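PDB 6A6E: cysteine desulfurase from Fervidobacterium islandicum, which catalyses the pyridoxal-phosphate-dependent removal of sulfur from cysteine and, as a SufS-type enzyme, probably supplies that sulfur for iron-sulfur cluster assembly. Local coordinates for residues Glu333-Ile338 / Ser388-Pro393; Ser117-Thr122 / Glu254-Phe259; Tyr59-Ile64 / His289-Val294; Asn28-Arg33 / Leu362-Gly367; Glu317-Leu322 / Ala399-Tyr404. All blocks are in the same frame, centred on the assembly; numbering follows the deposited sequence. Where two conformers were deposited one is given.

How the interactions relate
Starting from the N terminus, 28-33 waits until 362-367 to close interaction 4, the widest loop. Within it 59-64 meets 289-294 in interaction 3, and within that 117-122 meets 254-259 in interaction 2, so these three are nested. Interaction 5 opens next, at 317-322, and closes last, at 399-404; it encloses interaction 1 (333-338 with 388-393). Both cross interaction 4, whose second segment falls between their own segments. Interactions 1, 4 and 5 all reach the mixed sheet that runs from strand 28-29 to strand 332-334. Interaction 2 joins the loops after helices 103-116 and 250-253, and interaction 3 the loop after helix 47-59 to the start of helix 290-306. Interactions 2, 3 and 4 touch the second subunit.

Interaction 1 (Glu333-Ile338 / Ser388-Pro393); sequences EVYGPI and SKIDFP
Glu333 reaches from strand 332-334 to the loop that starts at Ser388. From CB, chi1 of -178° sets CG anti to the backbone N, and the chain runs on extended until Glu333 CD lies 3.3 Å from Ser388 OG. There the two oxygens divide the work. Glu333 OE1 takes two donors: Ser388 OG at 2.6 Å on its syn lone pair, and Tyr335 OH, two residues on, at 2.7 Å on the anti one. Glu333 OE2 accepts from the backbone N of Lys389 at 2.7 Å, nearly straight at 173°, again on the syn side. Ile390 CG1 lies 3.6 Å from Glu333 OE1. Ser388 OG also accepts from the N of Ile390, an ST turn that fixes the hydroxyl. The edge of Phe392 turns toward the face of Tyr335 in an offset edge-to-face pair, centroids 5.8 Å apart and planes at 80°. An alanine in place of Glu333 would probably leave Lys389 N and Ser388 OG without their acceptor and the loop less firmly tied to the strand. Three donors gathered on one carboxylate are consistent with its being charged, and Tyr335 OH, also bonded to Asn349, carries the polar network into the sheet.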
# COMPACT_ATOMS: atom_id res chain seq x y z
N GLU A 333 -21.96 0.04 -31.37
CA GLU A 333 -22.94 0.48 -30.35
C GLU A 333 -22.13 1.16 -29.16
O GLU A 333 -21.22 0.54 -28.62
CB GLU A 333 -23.71 -0.71 -29.84
CG GLU A 333 -24.78 -0.38 -28.83
CD GLU A 333 -25.65 -1.58 -28.48
OE1 GLU A 333 -25.24 -2.47 -27.66
OE2 GLU A 333 -26.82 -1.62 -29.01
N VAL A 334 -22.45 2.42 -28.83
CA VAL A 334 -21.77 3.24 -27.81
C VAL A 334 -22.61 3.32 -26.52
O VAL A 334 -23.80 3.49 -26.59
CB VAL A 334 -21.44 4.63 -28.36
CG1 VAL A 334 -20.93 5.55 -27.26
CG2 VAL A 334 -20.37 4.48 -29.41
N TYR A 335 -22.00 3.18 -25.35
CA TYR A 335 -22.75 3.29 -24.09
C TYR A 335 -22.47 4.60 -23.40
O TYR A 335 -21.45 5.24 -23.63
CB TYR A 335 -22.52 2.05 -23.18
CG TYR A 335 -22.63 0.77 -23.99
CD1 TYR A 335 -23.85 0.24 -24.34
CD2 TYR A 335 -21.50 0.18 -24.52
CE1 TYR A 335 -23.97 -0.87 -25.17
CE2 TYR A 335 -21.58 -0.95 -25.31
CZ TYR A 335 -22.82 -1.44 -25.69
OH TYR A 335 -22.85 -2.56 -26.49
N GLY A 336 -23.39 5.01 -22.54
CA GLY A 336 -23.23 6.24 -21.78
C GLY A 336 -23.98 7.42 -22.42
O GLY A 336 -24.61 7.26 -23.44
N PRO A 337 -23.92 8.60 -21.79
CA PRO A 337 -24.60 9.80 -22.26
C PRO A 337 -23.94 10.38 -23.50
O PRO A 337 -22.72 10.30 -23.67
CB PRO A 337 -24.42 10.79 -21.07
CG PRO A 337 -23.08 10.34 -20.48
CD PRO A 337 -23.20 8.84 -20.53
N ILE A 338 -24.74 10.94 -24.38
CA ILE A 338 -24.20 11.59 -25.58
C ILE A 338 -24.47 13.05 -25.32
O ILE A 338 -25.44 13.60 -25.78
CB ILE A 338 -24.89 11.13 -26.90
CG1 ILE A 338 -25.01 9.61 -26.99
CG2 ILE A 338 -24.10 11.67 -28.10
CD1 ILE A 338 -23.65 8.92 -27.17
N SER A 388 -29.26 -2.72 -25.30
CA SER A 388 -28.53 -3.06 -26.48
C SER A 388 -29.49 -3.38 -27.66
O SER A 388 -30.56 -3.92 -27.44
CB SER A 388 -27.64 -4.26 -26.24
OG SER A 388 -26.89 -4.50 -27.44
N LYS A 389 -29.06 -3.07 -28.88
CA LYS A 389 -29.76 -3.37 -30.11
C LYS A 389 -28.98 -4.41 -30.92
O LYS A 389 -29.22 -4.57 -32.11
CB LYS A 389 -29.88 -2.10 -30.95
CG LYS A 389 -30.75 -1.01 -30.32
CD LYS A 389 -31.95 -0.68 -31.20
CE LYS A 389 -32.78 0.44 -30.60
NZ LYS A 389 -33.26 0.06 -29.24
N ILE A 390 -28.03 -5.07 -30.29
CA ILE A 390 -27.23 -6.10 -30.97
C ILE A 390 -27.28 -7.32 -30.10
O ILE A 390 -28.00 -7.34 -29.11
CB ILE A 390 -25.75 -5.67 -31.21
CG1 ILE A 390 -25.06 -5.28 -29.88
CG2 ILE A 390 -25.71 -4.54 -32.22
CD1 ILE A 390 -23.55 -5.15 -29.94
N ASP A 391 -26.52 -8.33 -30.46
CA ASP A 391 -26.41 -9.49 -29.64
C ASP A 391 -25.34 -9.12 -28.57
O ASP A 391 -24.15 -9.22 -28.83
CB ASP A 391 -25.97 -10.66 -30.52
CG ASP A 391 -26.04 -11.98 -29.82
OD1 ASP A 391 -26.72 -12.08 -28.78
OD2 ASP A 391 -25.43 -12.94 -30.33
N PHE A 392 -25.80 -8.67 -27.41
CA PHE A 392 -24.93 -8.05 -26.41
C PHE A 392 -24.08 -9.12 -25.70
O PHE A 392 -24.60 -10.00 -25.04
CB PHE A 392 -25.75 -7.24 -25.39
CG PHE A 392 -24.90 -6.46 -24.38
CD1 PHE A 392 -24.24 -5.31 -24.75
CD2 PHE A 392 -24.81 -6.87 -23.04
CE1 PHE A 392 -23.47 -4.60 -23.84
CE2 PHE A 392 -24.05 -6.17 -22.11
CZ PHE A 392 -23.38 -5.03 -22.52
N PRO A 393 -22.76 -8.97 -25.80
CA PRO A 393 -21.84 -9.97 -25.29
C PRO A 393 -21.60 -9.90 -23.80
O PRO A 393 -20.72 -10.58 -23.34
CB PRO A 393 -20.56 -9.67 -26.06
CG PRO A 393 -20.65 -8.23 -26.37
CD PRO A 393 -22.08 -7.94 -26.60

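Interaction 2 (Ser117-Thr122 / Glu254-Phe259); sequences SGILKT and EQLEPF
Ser117 sends its hydroxyl to the backbone of Glu257. With chi1 at -54°, Ser117 OG stands anti to the carbonyl carbon and beside the backbone N, where it accepts from Glu257 N at 2.8 Å with an N-H...O angle of 155°. Ser117 OG is also hydrogen-bonded to Ser113 O, one turn back in helix 103-116, and it lies 3.4 Å from Leu256 CA. Leu256 brings its CD2 methyl round to 3.6 Å from Ser117 OG, and the same methyl meets Ile119 CD1 at a looser 4.3 Å. Glu257 begins by pointing at Ser117, its CB 3.6 Å from Ser117 OG, but then bends at chi2 (73°). Its carboxylate is left to Tyr261 OH and to Arg142 of the second subunit. Just after Ser117 the chain leaves the helix through Gly118, whose positive phi and two bonds back into the last turn form a Schellman motif. The whole is a helix C-terminus joined to a neighbouring loop near the subunit interface; the other end of this helix carries Thr103 and Thr104 of the pyridoxal-phosphate pocket.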
# COMPACT_ATOMS: atom_id res chain seq x y z
N SER A 117 -17.79 3.11 14.38
CA SER A 117 -17.99 4.33 15.07
C SER A 117 -19.47 4.50 15.52
O SER A 117 -19.80 5.53 16.08
CB SER A 117 -17.65 5.52 14.17
OG SER A 117 -16.34 5.44 13.61
N GLY A 118 -20.34 3.59 15.12
CA GLY A 118 -21.74 3.71 15.41
C GLY A 118 -22.55 4.67 14.56
O GLY A 118 -23.67 4.96 14.92
N ILE A 119 -22.03 5.10 13.41
CA ILE A 119 -22.71 6.02 12.55
C ILE A 119 -23.57 5.24 11.55
O ILE A 119 -24.73 5.60 11.28
CB ILE A 119 -21.69 6.86 11.81
CG1 ILE A 119 -20.96 7.75 12.79
CG2 ILE A 119 -22.36 7.63 10.65
CD1 ILE A 119 -19.82 8.55 12.21
N LEU A 120 -23.01 4.19 10.96
CA LEU A 120 -23.78 3.33 10.07
C LEU A 120 -24.26 2.14 10.85
O LEU A 120 -23.45 1.30 11.20
CB LEU A 120 -22.92 2.85 8.90
CG LEU A 120 -23.58 2.00 7.81
CD1 LEU A 120 -24.77 2.62 7.13
CD2 LEU A 120 -22.51 1.69 6.76
N LYS A 121 -25.56 2.09 11.17
CA LYS A 121 -26.14 1.02 12.03
C LYS A 121 -26.97 0.01 11.29
O LYS A 121 -27.35 0.25 10.15
CB LYS A 121 -27.04 1.59 13.10
CG LYS A 121 -26.46 2.71 13.91
CD LYS A 121 -27.23 2.72 15.21
CE LYS A 121 -26.98 3.98 15.97
NZ LYS A 121 -27.84 5.02 15.38
N THR A 122 -27.31 -1.09 11.95
CA THR A 122 -28.20 -2.11 11.38
C THR A 122 -29.46 -1.40 10.94
O THR A 122 -29.92 -0.47 11.59
CB THR A 122 -28.57 -3.21 12.39
OG1 THR A 122 -28.74 -2.60 13.66
CG2 THR A 122 -27.49 -4.14 12.61
N GLU A 254 -12.51 13.44 13.13
CA GLU A 254 -12.26 13.46 14.56
C GLU A 254 -13.15 12.52 15.36
O GLU A 254 -12.78 12.20 16.47
CB GLU A 254 -12.39 14.87 15.16
CG GLU A 254 -11.19 15.74 14.90
CD GLU A 254 -11.48 17.24 15.05
OE1 GLU A 254 -12.67 17.66 15.17
OE2 GLU A 254 -10.52 18.03 15.00
N GLN A 255 -14.28 12.11 14.82
CA GLN A 255 -15.21 11.23 15.51
C GLN A 255 -15.13 9.75 15.02
O GLN A 255 -15.87 8.86 15.51
CB GLN A 255 -16.64 11.79 15.34
CG GLN A 255 -16.82 13.22 15.91
CD GLN A 255 -16.43 13.31 17.38
OE1 GLN A 255 -15.54 14.05 17.75
NE2 GLN A 255 -17.07 12.51 18.20
N LEU A 256 -14.21 9.46 14.09
CA LEU A 256 -14.24 8.15 13.44
C LEU A 256 -13.30 7.24 14.15
O LEU A 256 -12.16 7.67 14.41
CB LEU A 256 -13.76 8.24 12.00
CG LEU A 256 -14.61 8.45 10.79
CD1 LEU A 256 -13.72 8.16 9.56
CD2 LEU A 256 -15.86 7.57 10.80
N GLU A 257 -13.73 6.02 14.48
CA GLU A 257 -12.83 4.94 14.88
C GLU A 257 -11.77 4.61 13.75
O GLU A 257 -12.14 4.50 12.58
CB GLU A 257 -13.61 3.66 15.23
CG GLU A 257 -12.77 2.41 15.62
CD GLU A 257 -12.12 2.47 17.00
OE1 GLU A 257 -12.42 3.38 17.78
OE2 GLU A 257 -11.25 1.64 17.30
N PRO A 258 -10.49 4.46 14.10
CA PRO A 258 -9.49 4.13 13.04
C PRO A 258 -9.89 2.84 12.38
O PRO A 258 -10.46 1.95 13.05
CB PRO A 258 -8.20 3.97 13.81
CG PRO A 258 -8.36 4.91 15.02
CD PRO A 258 -9.84 4.83 15.37
N PHE A 259 -9.58 2.71 11.10
CA PHE A 259 -9.77 1.44 10.40
C PHE A 259 -8.70 0.38 10.84
O PHE A 259 -9.02 -0.68 11.36
CB PHE A 259 -9.72 1.71 8.86
CG PHE A 259 -9.92 0.52 8.03
CD1 PHE A 259 -10.71 -0.51 8.48
CD2 PHE A 259 -9.23 0.38 6.83
CE1 PHE A 259 -10.90 -1.65 7.73
CE2 PHE A 259 -9.45 -0.75 6.05
CZ PHE A 259 -10.27 -1.74 6.50

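Interaction 3 (Tyr59-Ile64 / His289-Val294); sequences YHYSNI and HITGAV
Ile64 and Ile290 meet tip to tip and make the apolar part of the contact. Chi1 of 54° puts Ile64 CG1 between the backbone N and the carbonyl carbon, 4.0 Å from Ile290 CD1, while Ile64 CD1 comes equally close to Ile290 CG1. An alanine at Ile64 would probably open a gap beside Ile290. Among polar groups, Asn63 crosses Ile290 at about a right angle, Asn63 OD1 3.8 Å from Ile290 CD1. Asn63 OD1 accepts from Ile64 N at 2.8 Å, in the carbonyl plane on a lone pair, and ND2 bonds to Ala41 O of the second subunit. Asn63 also packs on His235 of the second subunit, so the contact sits at the subunit interface beside that subunit's pyridoxal-phosphate pocket. Tyr61 OH is hydrogen-bonded to Ser42 of the second subunit, while Tyr61 CD1 lies 4.0 Å from Thr291 OG1. No hydrogen bond links the two segments: apolar packing joins this loop to helix 290-306, and Thr291 OG1 is buried with no partner in the model.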
# COMPACT_ATOMS: atom_id res chain seq x y z
N TYR A 59 19.05 8.56 -1.87
CA TYR A 59 19.82 9.56 -1.13
C TYR A 59 19.11 10.22 0.07
O TYR A 59 19.79 10.83 0.93
CB TYR A 59 20.35 10.67 -2.09
CG TYR A 59 21.36 10.18 -3.15
CD1 TYR A 59 22.70 9.90 -2.81
CD2 TYR A 59 20.99 9.97 -4.45
CE1 TYR A 59 23.64 9.44 -3.77
CE2 TYR A 59 21.93 9.56 -5.43
CZ TYR A 59 23.25 9.30 -5.07
OH TYR A 59 24.17 8.85 -6.00
N HIS A 60 17.78 10.11 0.15
CA HIS A 60 17.05 10.87 1.18
C HIS A 60 16.11 10.02 2.02
O HIS A 60 15.16 10.50 2.54
CB HIS A 60 16.31 12.02 0.57
CG HIS A 60 17.22 12.96 -0.16
ND1 HIS A 60 18.08 13.81 0.50
CD2 HIS A 60 17.51 13.08 -1.48
CE1 HIS A 60 18.82 14.46 -0.39
NE2 HIS A 60 18.50 14.03 -1.60
N TYR A 61 16.42 8.75 2.15
CA TYR A 61 15.42 7.76 2.60
C TYR A 61 15.74 7.20 3.97
O TYR A 61 16.87 6.87 4.24
CB TYR A 61 15.34 6.61 1.60
CG TYR A 61 14.44 5.53 2.12
CD1 TYR A 61 13.07 5.63 1.94
CD2 TYR A 61 14.93 4.51 2.92
CE1 TYR A 61 12.23 4.68 2.47
CE2 TYR A 61 14.08 3.58 3.46
CZ TYR A 61 12.73 3.67 3.21
OH TYR A 61 11.84 2.77 3.73
N SER A 62 14.72 7.11 4.81
CA SER A 62 14.73 6.37 6.04
C SER A 62 13.30 6.34 6.52
O SER A 62 12.46 6.96 5.94
CB SER A 62 15.51 7.08 7.16
OG SER A 62 16.87 6.85 7.04
N ASN A 63 13.02 5.64 7.61
CA ASN A 63 11.65 5.62 8.13
C ASN A 63 11.40 6.96 8.80
O ASN A 63 12.33 7.65 9.24
CB ASN A 63 11.40 4.44 9.06
CG ASN A 63 9.92 3.99 9.00
OD1 ASN A 63 9.01 4.81 8.68
ND2 ASN A 63 9.67 2.70 9.28
N ILE A 64 10.14 7.32 8.90
CA ILE A 64 9.80 8.68 9.22
C ILE A 64 9.10 8.83 10.58
O ILE A 64 8.65 7.86 11.15
CB ILE A 64 8.85 9.21 8.15
CG1 ILE A 64 7.62 8.32 7.93
CG2 ILE A 64 9.58 9.35 6.85
CD1 ILE A 64 6.58 9.08 7.09
N HIS A 289 3.41 4.10 2.47
CA HIS A 289 4.18 4.10 1.22
C HIS A 289 4.88 5.44 1.08
O HIS A 289 4.48 6.30 0.30
CB HIS A 289 3.31 3.74 0.01
CG HIS A 289 4.06 3.60 -1.28
ND1 HIS A 289 5.43 3.61 -1.34
CD2 HIS A 289 3.61 3.36 -2.54
CE1 HIS A 289 5.80 3.36 -2.59
NE2 HIS A 289 4.71 3.27 -3.34
N ILE A 290 5.96 5.57 1.86
CA ILE A 290 6.62 6.85 2.04
C ILE A 290 7.04 7.41 0.68
O ILE A 290 6.76 8.55 0.37
CB ILE A 290 7.87 6.73 2.94
CG1 ILE A 290 7.50 6.26 4.37
CG2 ILE A 290 8.61 8.05 3.04
CD1 ILE A 290 8.75 5.77 5.06
N THR A 291 7.69 6.59 -0.13
CA THR A 291 8.18 7.09 -1.37
C THR A 291 7.05 7.29 -2.38
O THR A 291 7.15 8.13 -3.31
CB THR A 291 9.25 6.13 -1.93
OG1 THR A 291 10.32 6.03 -0.96
CG2 THR A 291 9.74 6.66 -3.28
N GLY A 292 5.97 6.51 -2.25
CA GLY A 292 4.78 6.66 -3.13
C GLY A 292 4.08 7.99 -2.88
O GLY A 292 3.67 8.69 -3.83
N ALA A 293 3.98 8.34 -1.61
CA ALA A 293 3.44 9.64 -1.22
C ALA A 293 4.31 10.82 -1.79
O ALA A 293 3.80 11.72 -2.42
CB ALA A 293 3.36 9.73 0.26
N VAL A 294 5.61 10.76 -1.57
CA VAL A 294 6.54 11.76 -2.08
C VAL A 294 6.45 11.83 -3.61
O VAL A 294 6.39 12.91 -4.18
CB VAL A 294 7.99 11.45 -1.63
CG1 VAL A 294 9.02 12.37 -2.31
CG2 VAL A 294 8.13 11.65 -0.16

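Interaction 4 (Asn28-Arg33 / Leu362-Gly367); sequences NINGKR and LDENFG
Ile29 and Asp363 cross at about a right angle, with Ile29 CG2 3.4 Å from Asp363 O; OD1 of that aspartate bonds Thr70 of the second subunit. Asn30 is inclined to Glu364, amide and carboxylate planes 69° apart, and Asn30 ND2 donates to the backbone O of Glu364 at 2.8 Å. That oxygen lies near the amide plane. Lys32 and Phe366 run side by side, pointing the same way. The extended lysine chain carries Lys32 NZ to 3.7 Å from Phe366 CD2 and into a weak bond with Asn365 O at 3.2 Å. Gly367 fits where a side chain would not: a CB would clash with Arg33 O. One water donates to Arg33 O at 2.6 Å and to Phe366 O at 2.9 Å, and another lies 2.6 Å from both Ile29 O and Glu364 O. Carbonyls at the C-terminal end of helix 355-366 are met by an amide and an ammonium from the hairpin with its type I' turn, and by waters lying between; the lysine's charge would probably suit that end of the helix dipole.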
# COMPACT_ATOMS: atom_id res chain seq x y z
N ASN A 28 7.38 0.11 -29.74
CA ASN A 28 6.65 -0.33 -30.95
C ASN A 28 6.10 -1.72 -30.72
O ASN A 28 6.80 -2.57 -30.16
CB ASN A 28 7.58 -0.36 -32.18
CG ASN A 28 8.10 1.02 -32.55
OD1 ASN A 28 7.33 1.98 -32.69
ND2 ASN A 28 9.41 1.14 -32.67
N ILE A 29 4.89 -1.96 -31.22
CA ILE A 29 4.25 -3.29 -31.22
C ILE A 29 4.13 -3.72 -32.68
O ILE A 29 3.40 -3.09 -33.46
CB ILE A 29 2.81 -3.26 -30.63
CG1 ILE A 29 2.66 -2.38 -29.36
CG2 ILE A 29 2.28 -4.66 -30.41
CD1 ILE A 29 3.69 -2.63 -28.30
N ASN A 30 4.84 -4.77 -33.05
CA ASN A 30 4.90 -5.22 -34.43
C ASN A 30 5.19 -4.14 -35.41
O ASN A 30 4.57 -4.09 -36.44
CB ASN A 30 3.58 -5.91 -34.79
CG ASN A 30 3.43 -7.16 -34.02
OD1 ASN A 30 4.41 -7.91 -33.92
ND2 ASN A 30 2.26 -7.37 -33.37
N GLY A 31 6.11 -3.25 -35.09
CA GLY A 31 6.45 -2.16 -35.98
C GLY A 31 5.53 -0.96 -36.01
O GLY A 31 5.76 -0.07 -36.80
N LYS A 32 4.50 -0.90 -35.15
CA LYS A 32 3.68 0.32 -35.00
C LYS A 32 3.85 0.95 -33.59
O LYS A 32 3.96 0.23 -32.57
CB LYS A 32 2.23 0.01 -35.25
CG LYS A 32 2.00 -0.59 -36.61
CD LYS A 32 0.55 -0.63 -36.93
CE LYS A 32 0.33 -1.14 -38.35
NZ LYS A 32 -1.04 -0.69 -38.74
N ARG A 33 3.89 2.28 -33.54
CA ARG A 33 4.06 2.95 -32.28
C ARG A 33 2.88 2.62 -31.36
O ARG A 33 1.73 2.37 -31.80
CB ARG A 33 4.22 4.46 -32.44
CG ARG A 33 2.93 5.17 -32.80
CD ARG A 33 3.09 6.67 -33.06
NE ARG A 33 1.79 7.26 -33.39
CZ ARG A 33 0.89 7.69 -32.52
NH1 ARG A 33 1.16 7.65 -31.20
NH2 ARG A 33 -0.28 8.17 -32.95
N LEU A 362 -6.69 -4.81 -32.34
CA LEU A 362 -6.18 -3.41 -32.10
C LEU A 362 -4.77 -3.39 -31.60
O LEU A 362 -3.89 -2.65 -32.16
CB LEU A 362 -7.10 -2.61 -31.16
CG LEU A 362 -8.40 -2.20 -31.80
CD1 LEU A 362 -9.24 -1.40 -30.82
CD2 LEU A 362 -8.10 -1.36 -32.99
N ASP A 363 -4.49 -4.26 -30.64
CA ASP A 363 -3.15 -4.36 -30.07
C ASP A 363 -2.08 -5.01 -31.02
O ASP A 363 -0.99 -4.47 -31.24
CB ASP A 363 -3.19 -5.16 -28.73
CG ASP A 363 -1.80 -5.52 -28.21
OD1 ASP A 363 -0.96 -4.66 -27.86
OD2 ASP A 363 -1.51 -6.72 -28.14
N GLU A 364 -2.39 -6.16 -31.60
CA GLU A 364 -1.36 -6.86 -32.36
C GLU A 364 -1.11 -6.15 -33.72
O GLU A 364 0.04 -5.91 -34.10
CB GLU A 364 -1.75 -8.32 -32.56
CG GLU A 364 -0.54 -9.23 -32.50
CD GLU A 364 -0.81 -10.53 -33.18
OE1 GLU A 364 -0.46 -10.62 -34.38
OE2 GLU A 364 -1.39 -11.46 -32.53
N ASN A 365 -2.17 -5.71 -34.36
CA ASN A 365 -2.09 -5.18 -35.73
C ASN A 365 -2.07 -3.67 -35.81
O ASN A 365 -1.73 -3.16 -36.86
CB ASN A 365 -3.22 -5.73 -36.59
CG ASN A 365 -3.20 -7.27 -36.61
OD1 ASN A 365 -3.90 -7.93 -35.86
ND2 ASN A 365 -2.31 -7.82 -37.40
N PHE A 366 -2.40 -2.95 -34.72
CA PHE A 366 -2.35 -1.47 -34.75
C PHE A 366 -1.63 -0.81 -33.57
O PHE A 366 -1.54 0.39 -33.52
CB PHE A 366 -3.74 -0.89 -34.85
CG PHE A 366 -4.43 -1.23 -36.11
CD1 PHE A 366 -5.13 -2.44 -36.23
CD2 PHE A 366 -4.40 -0.35 -37.18
CE1 PHE A 366 -5.76 -2.77 -37.43
CE2 PHE A 366 -5.01 -0.66 -38.37
CZ PHE A 366 -5.69 -1.86 -38.51
N GLY A 367 -1.08 -1.61 -32.66
CA GLY A 367 -0.34 -1.10 -31.49
C GLY A 367 -1.19 -0.32 -30.46
O GLY A 367 -0.65 0.38 -29.59
O HOH W 1 1.07 -3.55 -34.49
O HOH W 2 1.49 -3.95 -37.40
O HOH W 3 0.26 2.61 -33.92

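Interaction 5 (Glu317-Leu322 / Ala399-Tyr404); sequences ELSNYL and ASVYLY
Leu318 on helix 308-327 and Val401, just past strand 396-400, bring the two backbones nearest, their CA atoms 6.9 Å apart. Leu318 and Leu322, one turn apart on the helix, both point toward the 399-404 segment, and Ala399 and Val401 point back. The side chains of Leu318 and Val401 cross obliquely, with Leu318 CB 4.0 Å from Val401 CG2. Chi1 of -72° sets Leu318 CG beside its backbone N, and Leu318 CD1 goes on to lie 3.5 Å from the carbonyl O of Tyr402. Leu322, with CG anti to the backbone N, lays its CD2 4.2 Å from Val401 CG1 and 3.8 Å from Ala399 O. Ser319 OG lies 4.0 Å from Val401 CG2; that hydroxyl is spoken for by Val315 O and Ser344 N. Leu413 of helix 407-423 packs on both Leu322 and Ala399. Ser400 and Tyr402 start away from the helix, and their hydroxyls bond Ala40 N and Pro216 O. No hydrogen bond crosses between the segments, so between them the contact rests on methyl packing in a buried layer, while Ser319 OG adds a polar tie from the helix to Ser344 N, and the backbone bonds of Ala399 to Val346 and of Val401 to Ser344 run to the neighbouring chain segment.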
# COMPACT_ATOMS: atom_id res chain seq x y z
N GLU A 317 -10.99 18.18 -24.92
CA GLU A 317 -11.05 18.24 -26.38
C GLU A 317 -10.78 16.86 -26.98
O GLU A 317 -11.39 16.46 -27.98
CB GLU A 317 -10.12 19.34 -26.95
CG GLU A 317 -8.70 18.91 -27.27
CD GLU A 317 -7.72 20.08 -27.51
OE1 GLU A 317 -8.24 21.18 -27.89
OE2 GLU A 317 -6.45 19.87 -27.30
N LEU A 318 -9.89 16.07 -26.37
CA LEU A 318 -9.69 14.72 -26.84
C LEU A 318 -10.95 13.91 -26.70
O LEU A 318 -11.27 13.15 -27.58
CB LEU A 318 -8.60 14.00 -26.06
CG LEU A 318 -7.19 14.43 -26.33
CD1 LEU A 318 -6.29 13.71 -25.33
CD2 LEU A 318 -6.83 14.08 -27.76
N SER A 319 -11.64 14.07 -25.57
CA SER A 319 -12.87 13.34 -25.29
C SER A 319 -13.96 13.63 -26.29
O SER A 319 -14.68 12.70 -26.71
CB SER A 319 -13.44 13.64 -23.90
OG SER A 319 -12.51 13.37 -22.88
N ASN A 320 -14.16 14.92 -26.59
CA ASN A 320 -15.16 15.33 -27.58
C ASN A 320 -14.84 14.74 -28.93
O ASN A 320 -15.70 14.19 -29.55
CB ASN A 320 -15.26 16.83 -27.67
CG ASN A 320 -15.74 17.44 -26.37
OD1 ASN A 320 -16.37 16.78 -25.56
ND2 ASN A 320 -15.45 18.68 -26.17
N TYR A 321 -13.61 14.86 -29.39
CA TYR A 321 -13.17 14.21 -30.63
C TYR A 321 -13.34 12.66 -30.66
O TYR A 321 -13.79 12.08 -31.63
CB TYR A 321 -11.74 14.58 -30.89
CG TYR A 321 -11.24 14.20 -32.27
CD1 TYR A 321 -11.56 14.98 -33.44
CD2 TYR A 321 -10.39 13.13 -32.42
CE1 TYR A 321 -11.06 14.61 -34.67
CE2 TYR A 321 -9.90 12.73 -33.65
CZ TYR A 321 -10.22 13.48 -34.78
OH TYR A 321 -9.64 13.05 -35.95
N LEU A 322 -12.98 11.99 -29.58
CA LEU A 322 -13.16 10.53 -29.51
C LEU A 322 -14.64 10.21 -29.63
O LEU A 322 -15.04 9.37 -30.45
CB LEU A 322 -12.60 9.95 -28.19
CG LEU A 322 -12.93 8.49 -27.88
CD1 LEU A 322 -12.31 7.57 -28.96
CD2 LEU A 322 -12.39 8.14 -26.48
N ALA A 399 -11.99 2.42 -24.78
CA ALA A 399 -10.89 3.31 -25.12
C ALA A 399 -10.98 4.57 -24.23
O ALA A 399 -12.01 5.19 -24.12
CB ALA A 399 -10.89 3.69 -26.59
N SER A 400 -9.85 4.91 -23.62
CA SER A 400 -9.80 6.00 -22.65
C SER A 400 -8.58 6.87 -22.91
O SER A 400 -7.49 6.35 -23.17
CB SER A 400 -9.85 5.40 -21.24
OG SER A 400 -8.79 4.44 -21.03
N VAL A 401 -8.76 8.20 -22.81
CA VAL A 401 -7.73 9.16 -23.17
C VAL A 401 -7.19 9.89 -21.94
O VAL A 401 -7.89 10.03 -20.93
CB VAL A 401 -8.22 10.23 -24.20
CG1 VAL A 401 -8.52 9.60 -25.52
CG2 VAL A 401 -9.51 10.93 -23.73
N TYR A 402 -5.94 10.37 -22.08
CA TYR A 402 -5.34 11.18 -21.03
C TYR A 402 -4.27 12.11 -21.66
O TYR A 402 -4.22 12.28 -22.89
CB TYR A 402 -4.75 10.27 -19.92
CG TYR A 402 -4.51 10.99 -18.57
CD1 TYR A 402 -5.51 11.72 -17.98
CD2 TYR A 402 -3.32 10.90 -17.90
CE1 TYR A 402 -5.34 12.36 -16.77
CE2 TYR A 402 -3.13 11.54 -16.68
CZ TYR A 402 -4.15 12.28 -16.12
OH TYR A 402 -3.96 12.91 -14.92
N LEU A 403 -3.44 12.69 -20.81
CA LEU A 403 -2.62 13.85 -21.12
C LEU A 403 -1.80 13.75 -22.40
O LEU A 403 -1.81 14.69 -23.23
CB LEU A 403 -1.64 14.09 -19.96
CG LEU A 403 -0.63 15.21 -20.14
CD1 LEU A 403 -1.41 16.49 -20.36
CD2 LEU A 403 0.30 15.37 -18.97
N TYR A 404 -1.07 12.64 -22.52
CA TYR A 404 -0.11 12.38 -23.55
C TYR A 404 -0.80 11.75 -24.83
O TYR A 404 -0.11 11.28 -25.73
CB TYR A 404 1.03 11.43 -23.02
CG TYR A 404 0.47 10.32 -22.10
CD1 TYR A 404 -0.41 9.33 -22.60
CD2 TYR A 404 0.73 10.33 -20.74
CE1 TYR A 404 -0.98 8.37 -21.78
CE2 TYR A 404 0.14 9.39 -19.86
CZ TYR A 404 -0.70 8.42 -20.38
OH TYR A 404 -1.29 7.53 -19.55